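Oxidoreductase (Methanosarcina mazei, PDB 3KA7) binds flavin-adenine dinucleotide and is probably an oxidoreductase of the flavin-containing amine oxidoreductase family. Local coordinates at residues G46-S51 with P318-P323; V86-K91 with G100-S105; D148-K153 with L300-R305; V310-Q315 with G324-M329. All blocks are in the same frame, centred on the assembly; numbering follows the deposited sequence.

Interaction 1: G46-S51 with P318-P323; sequences GFQLSS and PELAPP
The amide N of Gln48 donates to Leu320 O over 2.8 Å, almost straight at the hydrogen (173°), with the donor standing above the carbonyl plane. The same oxygen also receives the CA-H of Phe47, a weaker contact at 3.5 Å. Strand 47-50 pairs antiparallel with 41-44, and 318-323 lies in the loop between strands 307-311 and 326-334, so one backbone bond ties that loop to the hairpin. Phe47 CG is anti to the carbonyl carbon (chi1 -73°), and from it the ring runs on to meet Pro322, whose CD sits over its centre, 3.5 Å from the centroid and 6° off the normal, a CH-pi contact. Ala321 CB approaches the same ring, 3.5 Å from CE1. Pro322 CD also lies 3.2 Å from Gly46 O. On the Gln48 side, Leu320 CD2 meets the aliphatic CB of Gln48 at 3.5 Å, the two side chains crossing at about a right angle. Phe47 continues inward onto Leu327 and Leu365 of the large sheet. With one direct hydrogen bond and otherwise CH-pi and methyl packing, the loop is held to the hairpin mainly by apolar contact.

Interaction 2: V86-K91 with G100-S105; sequences VRVPLK and GFKDIS
Arg87 reaches across to Asp103 and grips its carboxylate side-on: NE donates to OD1 and NH2 to OD2, both at 2.8 Å and both on syn lone pairs. Guanidinium and carboxylate are nearly coplanar, 7° apart, which suits a paired salt bridge. Phe101 lies against one face of the guanidinium, its plane 11° from it, with Phe101 CE1 3.4 Å from Arg87 CZ; nearer the backbone, Arg87 CD makes a CH-pi contact over the Phe101 ring. Phe101 CG sits between the backbone N and the carbonyl carbon (chi1 61°), and from there the ring lies against the Arg87 side chain. The two strands, 86-89 and 101-105, form a beta hairpin at the margin of the large mixed sheet, where 101-105 is an outermost strand. Val88 and Lys102 make a hydrogen-bonded antiparallel pair, Val88 N to Lys102 O at 2.8 Å, as do Val86 and Ile104. On the face carrying these four side chains, Val88 CG2 packs tightly on Lys102 CG at 3.5 Å, and Trp150 of helix 149-163 touches Val86, Val88 and Ile104. Toward the connecting loop the contact slackens: Leu90 N reaches Gly100 O at 3.3 Å from well above the carbonyl plane, with Leu90 exposed. The Lys102 chain runs extended at the exposed side, its CE 3.7 Å from Pro89 O.

Interaction 3: D148-K153 with L300-R305; sequences DEWLIK and LTPYTR
Apolar packing and bridging waters, with no direct hydrogen bond, join the first turn of helix 149-163 to the loop linking strands 298-300 and 307-311 of the large mixed sheet. Asp148 is the helix N-cap, its OD1 accepting from Trp150 N and capping the turn that presents Trp150 and Lys153. Trp150 and Tyr303 cross at about a right angle and meet at their edges: Trp150 CE3 lies in the plane of the Tyr303 ring, 3.4 Å from Tyr303 OH, and Trp150 CZ3 is 3.8 Å from Tyr303 CE2. Pro302 CG comes to the same indole edge, 3.9 Å from Trp150 CZ3. The indole NE1 donates to Phe109 O, while the CE3-CZ3 edge serves this contact. Lys153 CG lies 3.7 Å from Tyr303 OH; bends at chi2 (-62°) and chi3 (-80°) then bring CE to an off-centre CH-pi contact with the ring. Pro302 CB closes on the helix backbone, 3.4 Å from Lys153 O. Water carries the polar link. One molecule donates to both Lys153 O and Pro302 O; another accepts from Lys153 NZ and donates to Pro302 O and Thr304 O. A third lies in the plane of the Tyr303 ring, at its edge, 2.6 Å from Tyr303 OH.

Interaction 4: V310-Q315 with G324-M329; sequences VNEVTQ and GKHLTM
Glu312 CG stands anti to the backbone N (chi1 -162°), the chain running on extended to its carboxylate, and Thr314 OG1 lies between its backbone N and carbonyl carbon (chi1 42°); both groups meet strand 326-329. This is the antiparallel pairing of strands 307-311 and 326-334 in the large mixed sheet; a short 3-10 segment, 313-315, follows strand 307-311. The regular part is Asn311 opposite Met329, a hydrogen-bonded pair with Asn311 N to Met329 O at 2.9 Å and Met329 N to Asn311 O at 3.0 Å. Met329, a selenomethionine, lies beside Asn311 on one face, where Phe54 touches Met329 and Met56 touches Asn311, both residues of the FAD site; Asn311 ND2 donates to Phe54 O. Past this pair side chains take over from backbone. Thr314 OG1 accepts from Leu327 N at 2.9 Å and is bonded to His326 ND1 at 2.8 Å, lying at the edge of the imidazole. Glu312 OE2 accepts from Thr328 OG1 at 2.7 Å on its anti lone pair and also from Leu292 N and Val293 N, so three donors grip this buried oxygen. OE1, bonded to Gln315 NE2 and Gly294 N, lies over the His326 ring, the carboxylate and imidazole planes stacked 18° apart; a negative charge there might favour protonation of the histidine, though its charge is not seen. A water accepts from Val313 N and donates to Asn311 OD1 and to Leu327 O, the latter at 2.9 Å.

Interactions 1 and 4 touch, with Leu49 and Gln48 packing on Leu327, and Ala321 and Leu320 on Thr314 and Val313; loop 318-323 lies in the same strand connection whose ends interaction 4 pairs. Interaction 4 is the buried contact and nearest the flavin, and its polar groups are gripped by several partners. Interaction 1, partly buried, relies on one backbone bond and apolar packing. Interactions 2 and 3 meet toward the sheet's outermost strand 101-105: Arg87 N probably bonds to Leu300 O, and Pro302 packs on Val86. Both are partly buried, away from the flavin, but interaction 2 uses strand pairing and a salt bridge, interaction 3 apolar packing and bridging waters.

Interaction 1: G46-S51 with P318-P323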
loop_
_atom_site.group_PDB
_atom_site.type_symbol
_atom_site.label_atom_id
_atom_site.label_comp_id
_atom_site.label_asym_id
_atom_site.label_seq_id
_atom_site.Cartn_x
_atom_site.Cartn_y
_atom_site.Cartn_z
ATOM N N GLY A 46 19.139 12.515 -9.241
ATOM C CA GLY A 46 19.662 11.379 -9.984
ATOM C C GLY A 46 19.074 10.046 -9.554
ATOM O O GLY A 46 19.424 9.012 -10.107
ATOM N N PHE A 47 18.180 10.082 -8.565
ATOM C CA PHE A 47 17.495 8.884 -8.073
ATOM C C PHE A 47 16.050 8.867 -8.552
ATOM O O PHE A 47 15.431 9.924 -8.706
ATOM C CB PHE A 47 17.482 8.870 -6.544
ATOM C CG PHE A 47 18.811 8.556 -5.922
ATOM C CD1 PHE A 47 19.103 7.264 -5.505
ATOM C CD2 PHE A 47 19.764 9.546 -5.743
ATOM C CE1 PHE A 47 20.326 6.959 -4.919
ATOM C CE2 PHE A 47 20.988 9.250 -5.156
ATOM C CZ PHE A 47 21.271 7.956 -4.747
ATOM N N GLN A 48 15.512 7.670 -8.771
ATOM C CA GLN A 48 14.085 7.518 -9.013
ATOM C C GLN A 48 13.404 7.182 -7.688
ATOM O O GLN A 48 13.253 6.017 -7.344
ATOM C CB GLN A 48 13.814 6.407 -10.032
ATOM C CG GLN A 48 14.196 6.762 -11.467
ATOM C CD GLN A 48 13.414 7.950 -12.003
ATOM O OE1 GLN A 48 13.993 9.005 -12.304
ATOM N NE2 GLN A 48 12.098 7.794 -12.118
ATOM N N LEU A 49 13.050 8.218 -6.934
ATOM C CA LEU A 49 12.276 8.032 -5.714
ATOM C C LEU A 49 10.825 7.812 -6.143
ATOM O O LEU A 49 10.542 7.607 -7.324
ATOM C CB LEU A 49 12.417 9.260 -4.799
ATOM C CG LEU A 49 13.854 9.660 -4.416
ATOM C CD1 LEU A 49 13.880 10.799 -3.363
ATOM C CD2 LEU A 49 14.631 8.432 -3.923
ATOM N N SER A 50 9.898 7.845 -5.197
ATOM C CA SER A 50 8.506 7.630 -5.558
ATOM C C SER A 50 7.600 8.625 -4.867
ATOM O O SER A 50 7.994 9.286 -3.901
ATOM C CB SER A 50 8.049 6.218 -5.199
ATOM O OG SER A 50 7.714 6.132 -3.827
ATOM N N SER A 51 6.384 8.728 -5.386
ATOM C CA SER A 51 5.350 9.571 -4.798
ATOM C C SER A 51 4.654 8.896 -3.610
ATOM O O SER A 51 3.715 9.447 -3.030
ATOM C CB SER A 51 4.307 9.883 -5.858
ATOM O OG SER A 51 3.840 8.675 -6.419
ATOM N N PRO A 318 19.038 -1.390 -11.031
ATOM C CA PRO A 318 20.082 -0.425 -10.737
ATOM C C PRO A 318 19.833 0.930 -11.401
ATOM O O PRO A 318 20.427 1.920 -10.983
ATOM C CB PRO A 318 21.353 -1.082 -11.302
ATOM C CG PRO A 318 21.029 -2.528 -11.457
ATOM C CD PRO A 318 19.549 -2.618 -11.670
ATOM N N GLU A 319 18.965 0.986 -12.407
ATOM C CA GLU A 319 18.720 2.253 -13.112
ATOM C C GLU A 319 17.972 3.268 -12.250
ATOM O O GLU A 319 17.808 4.425 -12.641
ATOM C CB GLU A 319 17.951 2.036 -14.427
ATOM C CG GLU A 319 18.579 1.032 -15.398
ATOM C CD GLU A 319 19.930 1.467 -15.927
ATOM O OE1 GLU A 319 20.116 2.676 -16.198
ATOM O OE2 GLU A 319 20.812 0.593 -16.082
ATOM N N LEU A 320 17.500 2.834 -11.084
ATOM C CA LEU A 320 16.759 3.736 -10.198
ATOM C C LEU A 320 17.675 4.620 -9.342
ATOM O O LEU A 320 17.202 5.421 -8.543
ATOM C CB LEU A 320 15.800 2.942 -9.306
ATOM C CG LEU A 320 14.771 2.113 -10.081
ATOM C CD1 LEU A 320 13.891 1.331 -9.118
ATOM C CD2 LEU A 320 13.930 3.008 -10.970
ATOM N N ALA A 321 18.987 4.473 -9.517
ATOM C CA ALA A 321 19.969 5.289 -8.830
ATOM C C ALA A 321 21.161 5.542 -9.751
ATOM O O ALA A 321 21.358 4.803 -10.724
ATOM C CB ALA A 321 20.441 4.606 -7.557
ATOM N N PRO A 322 21.962 6.573 -9.437
ATOM C CA PRO A 322 23.212 6.806 -10.168
ATOM C C PRO A 322 24.183 5.649 -9.986
ATOM O O PRO A 322 24.075 4.889 -9.022
ATOM C CB PRO A 322 23.813 8.034 -9.475
ATOM C CG PRO A 322 22.678 8.687 -8.745
ATOM C CD PRO A 322 21.720 7.588 -8.395
ATOM N N PRO A 323 25.175 5.546 -10.886
ATOM C CA PRO A 323 26.233 4.542 -10.819
ATOM C C PRO A 323 26.916 4.509 -9.446
ATOM O O PRO A 323 27.245 5.557 -8.884
ATOM C CB PRO A 323 27.224 5.019 -11.897
ATOM C CG PRO A 323 26.358 5.717 -12.896
ATOM C CD PRO A 323 25.300 6.411 -12.073
#

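Interaction 2: V86-K91 with G100-S105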
loop_
_atom_site.group_PDB
_atom_site.type_symbol
_atom_site.label_atom_id
_atom_site.label_comp_id
_atom_site.label_asym_id
_atom_site.label_seq_id
_atom_site.Cartn_x
_atom_site.Cartn_y
_atom_site.Cartn_z
ATOM N N VAL A 86 15.028 -10.531 8.673
ATOM C CA VAL A 86 14.630 -9.839 9.884
ATOM C C VAL A 86 15.847 -9.632 10.759
ATOM O O VAL A 86 16.555 -10.590 11.093
ATOM C CB VAL A 86 13.595 -10.659 10.683
ATOM C CG1 VAL A 86 13.011 -9.822 11.830
ATOM C CG2 VAL A 86 12.474 -11.160 9.765
ATOM N N ARG A 87 16.060 -8.385 11.167
ATOM C CA ARG A 87 17.201 -8.032 12.002
ATOM C C ARG A 87 16.843 -8.125 13.483
ATOM O O ARG A 87 15.892 -7.488 13.951
ATOM C CB ARG A 87 17.679 -6.621 11.652
ATOM C CG ARG A 87 19.004 -6.253 12.271
ATOM C CD ARG A 87 19.817 -5.343 11.345
ATOM N NE ARG A 87 20.221 -6.034 10.125
ATOM C CZ ARG A 87 20.904 -5.469 9.133
ATOM N NH1 ARG A 87 21.261 -4.192 9.215
ATOM N NH2 ARG A 87 21.239 -6.182 8.062
ATOM N N VAL A 88 17.608 -8.927 14.221
ATOM C CA VAL A 88 17.307 -9.164 15.624
ATOM C C VAL A 88 18.555 -8.942 16.475
ATOM O O VAL A 88 19.670 -8.913 15.955
ATOM C CB VAL A 88 16.758 -10.595 15.852
ATOM C CG1 VAL A 88 15.456 -10.789 15.088
ATOM C CG2 VAL A 88 17.790 -11.647 15.441
ATOM N N PRO A 89 18.372 -8.763 17.781
ATOM C CA PRO A 89 19.547 -8.582 18.613
ATOM C C PRO A 89 20.384 -9.854 18.655
ATOM O O PRO A 89 19.869 -10.959 18.434
ATOM C CB PRO A 89 18.954 -8.267 19.987
ATOM C CG PRO A 89 17.598 -7.708 19.689
ATOM C CD PRO A 89 17.127 -8.520 18.527
ATOM N N LEU A 90 21.673 -9.682 18.927
ATOM C CA LEU A 90 22.611 -10.792 18.965
ATOM C C LEU A 90 22.205 -11.804 20.027
ATOM O O LEU A 90 22.200 -13.006 19.776
ATOM C CB LEU A 90 24.012 -10.259 19.240
ATOM C CG LEU A 90 25.225 -10.974 18.644
ATOM C CD1 LEU A 90 24.955 -11.518 17.250
ATOM C CD2 LEU A 90 26.396 -10.015 18.632
ATOM N N LYS A 91 21.844 -11.309 21.206
ATOM C CA LYS A 91 21.466 -12.172 22.316
ATOM C C LYS A 91 20.013 -11.953 22.689
ATOM O O LYS A 91 19.567 -10.819 22.807
ATOM C CB LYS A 91 22.344 -11.884 23.537
ATOM C CG LYS A 91 22.027 -12.757 24.747
ATOM C CD LYS A 91 22.837 -12.335 25.965
ATOM C CE LYS A 91 22.501 -10.903 26.369
ATOM N NZ LYS A 91 22.968 -10.597 27.751
ATOM N N GLY A 100 24.919 -5.308 18.988
ATOM C CA GLY A 100 25.096 -6.109 17.799
ATOM C C GLY A 100 23.790 -6.743 17.367
ATOM O O GLY A 100 22.801 -6.708 18.099
ATOM N N PHE A 101 23.796 -7.324 16.175
ATOM C CA PHE A 101 22.603 -7.928 15.621
ATOM C C PHE A 101 22.939 -9.091 14.709
ATOM O O PHE A 101 24.092 -9.300 14.313
ATOM C CB PHE A 101 21.791 -6.891 14.842
ATOM C CG PHE A 101 22.526 -6.293 13.670
ATOM C CD1 PHE A 101 22.641 -6.990 12.475
ATOM C CD2 PHE A 101 23.086 -5.029 13.755
ATOM C CE1 PHE A 101 23.309 -6.442 11.395
ATOM C CE2 PHE A 101 23.760 -4.478 12.670
ATOM C CZ PHE A 101 23.868 -5.184 11.495
ATOM N N LYS A 102 21.914 -9.859 14.387
ATOM C CA LYS A 102 22.030 -10.909 13.405
ATOM C C LYS A 102 20.753 -10.891 12.573
ATOM O O LYS A 102 19.737 -10.325 12.993
ATOM C CB LYS A 102 22.225 -12.259 14.096
ATOM C CG LYS A 102 21.061 -12.661 14.980
ATOM C CD LYS A 102 21.366 -13.953 15.746
ATOM C CE LYS A 102 20.285 -14.246 16.784
ATOM N NZ LYS A 102 20.421 -15.621 17.356
ATOM N N ASP A 103 20.806 -11.490 11.388
ATOM C CA ASP A 103 19.639 -11.538 10.506
ATOM C C ASP A 103 19.135 -12.971 10.332
ATOM O O ASP A 103 19.940 -13.895 10.158
ATOM C CB ASP A 103 19.984 -10.951 9.128
ATOM C CG ASP A 103 20.227 -9.448 9.158
ATOM O OD1 ASP A 103 19.861 -8.772 10.141
ATOM O OD2 ASP A 103 20.787 -8.923 8.171
ATOM N N ILE A 104 17.815 -13.154 10.382
ATOM C CA ILE A 104 17.176 -14.440 10.086
ATOM C C ILE A 104 16.207 -14.294 8.910
ATOM O O ILE A 104 15.713 -13.207 8.644
ATOM C CB ILE A 104 16.390 -14.977 11.307
ATOM C CG1 ILE A 104 15.204 -14.061 11.616
ATOM C CG2 ILE A 104 17.299 -15.076 12.524
ATOM C CD1 ILE A 104 14.081 -14.721 12.406
ATOM N N SER A 105 15.935 -15.390 8.211
ATOM C CA SER A 105 14.927 -15.405 7.159
ATOM C C SER A 105 13.520 -15.221 7.748
ATOM O O SER A 105 13.238 -15.676 8.856
ATOM C CB SER A 105 15.020 -16.727 6.389
ATOM O OG SER A 105 14.089 -16.754 5.323
#

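Interaction 3: D148-K153 with L300-R305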
loop_
_atom_site.group_PDB
_atom_site.type_symbol
_atom_site.label_atom_id
_atom_site.label_comp_id
_atom_site.label_asym_id
_atom_site.label_seq_id
_atom_site.Cartn_x
_atom_site.Cartn_y
_atom_site.Cartn_z
ATOM N N ASP A 148 6.216 -15.269 24.769
ATOM C CA ASP A 148 7.468 -14.665 24.293
ATOM C C ASP A 148 7.226 -13.340 23.550
ATOM O O ASP A 148 6.551 -13.299 22.519
ATOM C CB ASP A 148 8.209 -15.659 23.394
ATOM C CG ASP A 148 9.661 -15.255 23.112
ATOM O OD1 ASP A 148 10.008 -14.049 23.150
ATOM O OD2 ASP A 148 10.456 -16.167 22.820
ATOM N N GLU A 149 7.790 -12.259 24.082
ATOM C CA GLU A 149 7.628 -10.940 23.483
ATOM C C GLU A 149 8.145 -10.846 22.039
ATOM O O GLU A 149 7.727 -9.950 21.299
ATOM C CB GLU A 149 8.305 -9.874 24.353
ATOM C CG GLU A 149 8.148 -8.453 23.813
ATOM C CD GLU A 149 8.957 -7.418 24.588
ATOM O OE1 GLU A 149 10.181 -7.631 24.799
ATOM O OE2 GLU A 149 8.370 -6.379 24.969
ATOM N N TRP A 150 9.049 -11.746 21.646
ATOM C CA TRP A 150 9.558 -11.786 20.265
ATOM C C TRP A 150 8.440 -11.747 19.227
ATOM O O TRP A 150 8.517 -11.017 18.240
ATOM C CB TRP A 150 10.434 -13.026 20.038
ATOM C CG TRP A 150 10.585 -13.485 18.584
ATOM C CD1 TRP A 150 10.284 -14.725 18.083
ATOM C CD2 TRP A 150 11.074 -12.716 17.473
ATOM N NE1 TRP A 150 10.547 -14.772 16.735
ATOM C CE2 TRP A 150 11.040 -13.555 16.336
ATOM C CE3 TRP A 150 11.527 -11.399 17.329
ATOM C CZ2 TRP A 150 11.442 -13.121 15.071
ATOM C CZ3 TRP A 150 11.933 -10.969 16.069
ATOM C CH2 TRP A 150 11.891 -11.829 14.961
ATOM N N LEU A 151 7.394 -12.535 19.440
ATOM C CA LEU A 151 6.347 -12.576 18.437
ATOM C C LEU A 151 5.616 -11.236 18.312
ATOM O O LEU A 151 5.166 -10.891 17.215
ATOM C CB LEU A 151 5.356 -13.719 18.690
ATOM C CG LEU A 151 5.920 -15.131 18.559
ATOM C CD1 LEU A 151 4.749 -16.133 18.665
ATOM C CD2 LEU A 151 6.685 -15.293 17.244
ATOM N N ILE A 152 5.492 -10.488 19.411
ATOM C CA ILE A 152 4.840 -9.165 19.356
ATOM C C ILE A 152 5.731 -8.144 18.646
ATOM O O ILE A 152 5.252 -7.364 17.820
ATOM C CB ILE A 152 4.409 -8.641 20.746
ATOM C CG1 ILE A 152 3.385 -9.602 21.375
ATOM C CG2 ILE A 152 3.774 -7.265 20.624
ATOM C CD1 ILE A 152 2.199 -9.886 20.472
ATOM N N LYS A 153 7.027 -8.161 18.949
ATOM C CA LYS A 153 7.965 -7.283 18.233
ATOM C C LYS A 153 7.941 -7.587 16.736
ATOM O O LYS A 153 7.910 -6.672 15.900
ATOM C CB LYS A 153 9.395 -7.461 18.755
ATOM C CG LYS A 153 9.514 -7.287 20.245
ATOM C CD LYS A 153 9.129 -5.901 20.662
ATOM C CE LYS A 153 10.265 -4.933 20.438
ATOM N NZ LYS A 153 9.959 -3.594 21.038
ATOM N N LEU A 300 13.092 -6.505 7.690
ATOM C CA LEU A 300 12.280 -6.057 8.821
ATOM C C LEU A 300 13.158 -5.757 10.031
ATOM O O LEU A 300 14.145 -6.453 10.280
ATOM C CB LEU A 300 11.231 -7.115 9.185
ATOM C CG LEU A 300 10.144 -7.310 8.126
ATOM C CD1 LEU A 300 9.209 -8.444 8.550
ATOM C CD2 LEU A 300 9.366 -6.005 7.890
ATOM N N THR A 301 12.810 -4.714 10.788
ATOM C CA THR A 301 13.660 -4.271 11.890
ATOM C C THR A 301 12.841 -4.093 13.176
ATOM O O THR A 301 12.484 -2.975 13.550
ATOM C CB THR A 301 14.366 -2.938 11.544
ATOM O OG1 THR A 301 13.380 -1.950 11.195
ATOM C CG2 THR A 301 15.332 -3.110 10.349
ATOM N N PRO A 302 12.537 -5.203 13.862
ATOM C CA PRO A 302 11.576 -5.141 14.964
ATOM C C PRO A 302 12.065 -4.459 16.239
ATOM O O PRO A 302 11.237 -4.095 17.080
ATOM C CB PRO A 302 11.212 -6.615 15.240
ATOM C CG PRO A 302 12.082 -7.447 14.402
ATOM C CD PRO A 302 12.874 -6.573 13.448
ATOM N N TYR A 303 13.378 -4.271 16.387
ATOM C CA TYR A 303 13.915 -3.741 17.647
ATOM C C TYR A 303 14.434 -2.310 17.525
ATOM O O TYR A 303 15.618 -2.038 17.755
ATOM C CB TYR A 303 14.983 -4.693 18.221
ATOM C CG TYR A 303 14.344 -5.976 18.697
ATOM C CD1 TYR A 303 13.989 -6.139 20.024
ATOM C CD2 TYR A 303 14.044 -6.999 17.795
ATOM C CE1 TYR A 303 13.363 -7.304 20.468
ATOM C CE2 TYR A 303 13.416 -8.180 18.225
ATOM C CZ TYR A 303 13.075 -8.315 19.561
ATOM O OH TYR A 303 12.455 -9.466 19.998
ATOM N N THR A 304 13.529 -1.406 17.160
ATOM C CA THR A 304 13.835 -0.006 16.931
ATOM C C THR A 304 12.839 0.850 17.701
ATOM O O THR A 304 11.869 0.334 18.278
ATOM C CB THR A 304 13.613 0.335 15.472
ATOM O OG1 THR A 304 12.251 0.029 15.143
ATOM C CG2 THR A 304 14.552 -0.495 14.571
ATOM N N ARG A 305 13.056 2.164 17.671
ATOM C CA ARG A 305 12.082 3.121 18.206
ATOM C C ARG A 305 10.867 3.237 17.289
ATOM O O ARG A 305 9.731 3.257 17.762
ATOM C CB ARG A 305 12.705 4.514 18.321
ATOM C CG ARG A 305 13.928 4.601 19.223
ATOM C CD ARG A 305 14.786 5.798 18.834
ATOM N NE ARG A 305 16.016 5.840 19.617
ATOM C CZ ARG A 305 17.083 5.091 19.362
ATOM N NH1 ARG A 305 17.086 4.247 18.337
ATOM N NH2 ARG A 305 18.155 5.187 20.135
HETATM O O HOH W 1 11.654 -9.767 22.499
HETATM O O HOH W 2 8.621 -4.006 16.561
HETATM O O HOH W 3 10.725 -1.981 19.095
#

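Interaction 4: V310-Q315 with G324-M329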
loop_
_atom_site.group_PDB
_atom_site.type_symbol
_atom_site.label_atom_id
_atom_site.label_comp_id
_atom_site.label_asym_id
_atom_site.label_seq_id
_atom_site.Cartn_x
_atom_site.Cartn_y
_atom_site.Cartn_z
ATOM N N VAL A 310 12.998 -1.901 5.876
ATOM C CA VAL A 310 13.612 -1.148 4.813
ATOM C C VAL A 310 13.769 -2.032 3.588
ATOM O O VAL A 310 13.798 -3.262 3.718
ATOM C CB VAL A 310 14.950 -0.514 5.317
ATOM C CG1 VAL A 310 15.293 -0.955 6.739
ATOM C CG2 VAL A 310 16.083 -0.663 4.339
ATOM N N ASN A 311 13.795 -1.422 2.400
ATOM C CA ASN A 311 14.121 -2.163 1.178
ATOM C C ASN A 311 15.191 -1.458 0.362
ATOM O O ASN A 311 15.647 -0.381 0.733
ATOM C CB ASN A 311 12.882 -2.539 0.332
ATOM C CG ASN A 311 12.251 -1.365 -0.419
ATOM O OD1 ASN A 311 12.731 -0.227 -0.386
ATOM N ND2 ASN A 311 11.149 -1.657 -1.124
ATOM N N GLU A 312 15.625 -2.108 -0.715
ATOM C CA GLU A 312 16.744 -1.622 -1.511
ATOM C C GLU A 312 16.487 -2.061 -2.940
ATOM O O GLU A 312 17.073 -3.038 -3.418
ATOM C CB GLU A 312 18.032 -2.264 -0.998
ATOM C CG GLU A 312 19.297 -1.568 -1.421
ATOM C CD GLU A 312 20.450 -1.924 -0.509
ATOM O OE1 GLU A 312 21.105 -2.970 -0.744
ATOM O OE2 GLU A 312 20.681 -1.167 0.463
ATOM N N VAL A 313 15.592 -1.366 -3.625
ATOM C CA VAL A 313 15.098 -1.875 -4.895
ATOM C C VAL A 313 16.126 -1.805 -6.020
ATOM O O VAL A 313 15.941 -2.401 -7.088
ATOM C CB VAL A 313 13.787 -1.190 -5.319
ATOM C CG1 VAL A 313 12.689 -1.471 -4.266
ATOM C CG2 VAL A 313 13.999 0.303 -5.519
ATOM N N THR A 314 17.198 -1.063 -5.786
ATOM C CA THR A 314 18.272 -0.994 -6.777
ATOM C C THR A 314 19.005 -2.339 -6.860
ATOM O O THR A 314 19.791 -2.582 -7.789
ATOM C CB THR A 314 19.250 0.159 -6.479
ATOM O OG1 THR A 314 19.512 0.214 -5.065
ATOM C CG2 THR A 314 18.635 1.478 -6.909
ATOM N N GLN A 315 18.762 -3.214 -5.890
ATOM C CA GLN A 315 19.237 -4.596 -6.002
ATOM C C GLN A 315 18.594 -5.285 -7.207
ATOM O O GLN A 315 19.187 -6.185 -7.816
ATOM C CB GLN A 315 18.965 -5.376 -4.718
ATOM C CG GLN A 315 19.791 -4.872 -3.538
ATOM C CD GLN A 315 21.253 -5.295 -3.634
ATOM O OE1 GLN A 315 21.593 -6.199 -4.400
ATOM N NE2 GLN A 315 22.120 -4.641 -2.862
ATOM N N GLY A 324 27.099 3.311 -8.903
ATOM C CA GLY A 324 27.795 3.147 -7.626
ATOM C C GLY A 324 26.993 3.611 -6.421
ATOM O O GLY A 324 27.552 3.901 -5.356
ATOM N N LYS A 325 25.679 3.709 -6.587
ATOM C CA LYS A 325 24.824 4.082 -5.464
ATOM C C LYS A 325 23.700 3.068 -5.339
ATOM O O LYS A 325 23.306 2.451 -6.329
ATOM C CB LYS A 325 24.222 5.481 -5.667
ATOM C CG LYS A 325 25.236 6.627 -5.647
ATOM C CD LYS A 325 26.060 6.620 -4.376
ATOM C CE LYS A 325 27.175 7.661 -4.432
ATOM N NZ LYS A 325 26.644 9.054 -4.498
ATOM N N HIS A 326 23.201 2.886 -4.122
ATOM C CA HIS A 326 21.966 2.133 -3.919
ATOM C C HIS A 326 20.902 3.073 -3.359
ATOM O O HIS A 326 21.215 4.061 -2.693
ATOM C CB HIS A 326 22.169 0.953 -2.960
ATOM C CG HIS A 326 22.678 -0.288 -3.626
ATOM N ND1 HIS A 326 21.926 -1.011 -4.526
ATOM C CD2 HIS A 326 23.869 -0.927 -3.530
ATOM C CE1 HIS A 326 22.626 -2.044 -4.957
ATOM N NE2 HIS A 326 23.807 -2.023 -4.360
ATOM N N LEU A 327 19.647 2.765 -3.659
ATOM C CA LEU A 327 18.520 3.479 -3.069
ATOM C C LEU A 327 17.951 2.594 -1.982
ATOM O O LEU A 327 17.419 1.524 -2.269
ATOM C CB LEU A 327 17.452 3.742 -4.125
ATOM C CG LEU A 327 16.137 4.386 -3.665
ATOM C CD1 LEU A 327 16.378 5.669 -2.833
ATOM C CD2 LEU A 327 15.228 4.655 -4.865
ATOM N N THR A 328 18.071 3.041 -0.743
ATOM C CA THR A 328 17.574 2.279 0.394
ATOM C C THR A 328 16.478 3.111 1.040
ATOM O O THR A 328 16.711 4.265 1.416
ATOM C CB THR A 328 18.691 2.021 1.397
ATOM O OG1 THR A 328 19.806 1.423 0.718
ATOM C CG2 THR A 328 18.213 1.095 2.532
HETATM N N MSE A 329 15.282 2.528 1.141
HETATM C CA MSE A 329 14.120 3.243 1.682
HETATM C C MSE A 329 13.577 2.578 2.943
HETATM O O MSE A 329 13.399 1.361 2.987
HETATM C CB MSE A 329 13.032 3.398 0.618
HETATM C CG MSE A 329 13.501 4.229 -0.572
HETATM SE SE MSE A 329 12.108 4.534 -1.873
HETATM C CE MSE A 329 11.830 2.748 -2.479
HETATM O O HOH W 4 14.604 1.024 -2.104
#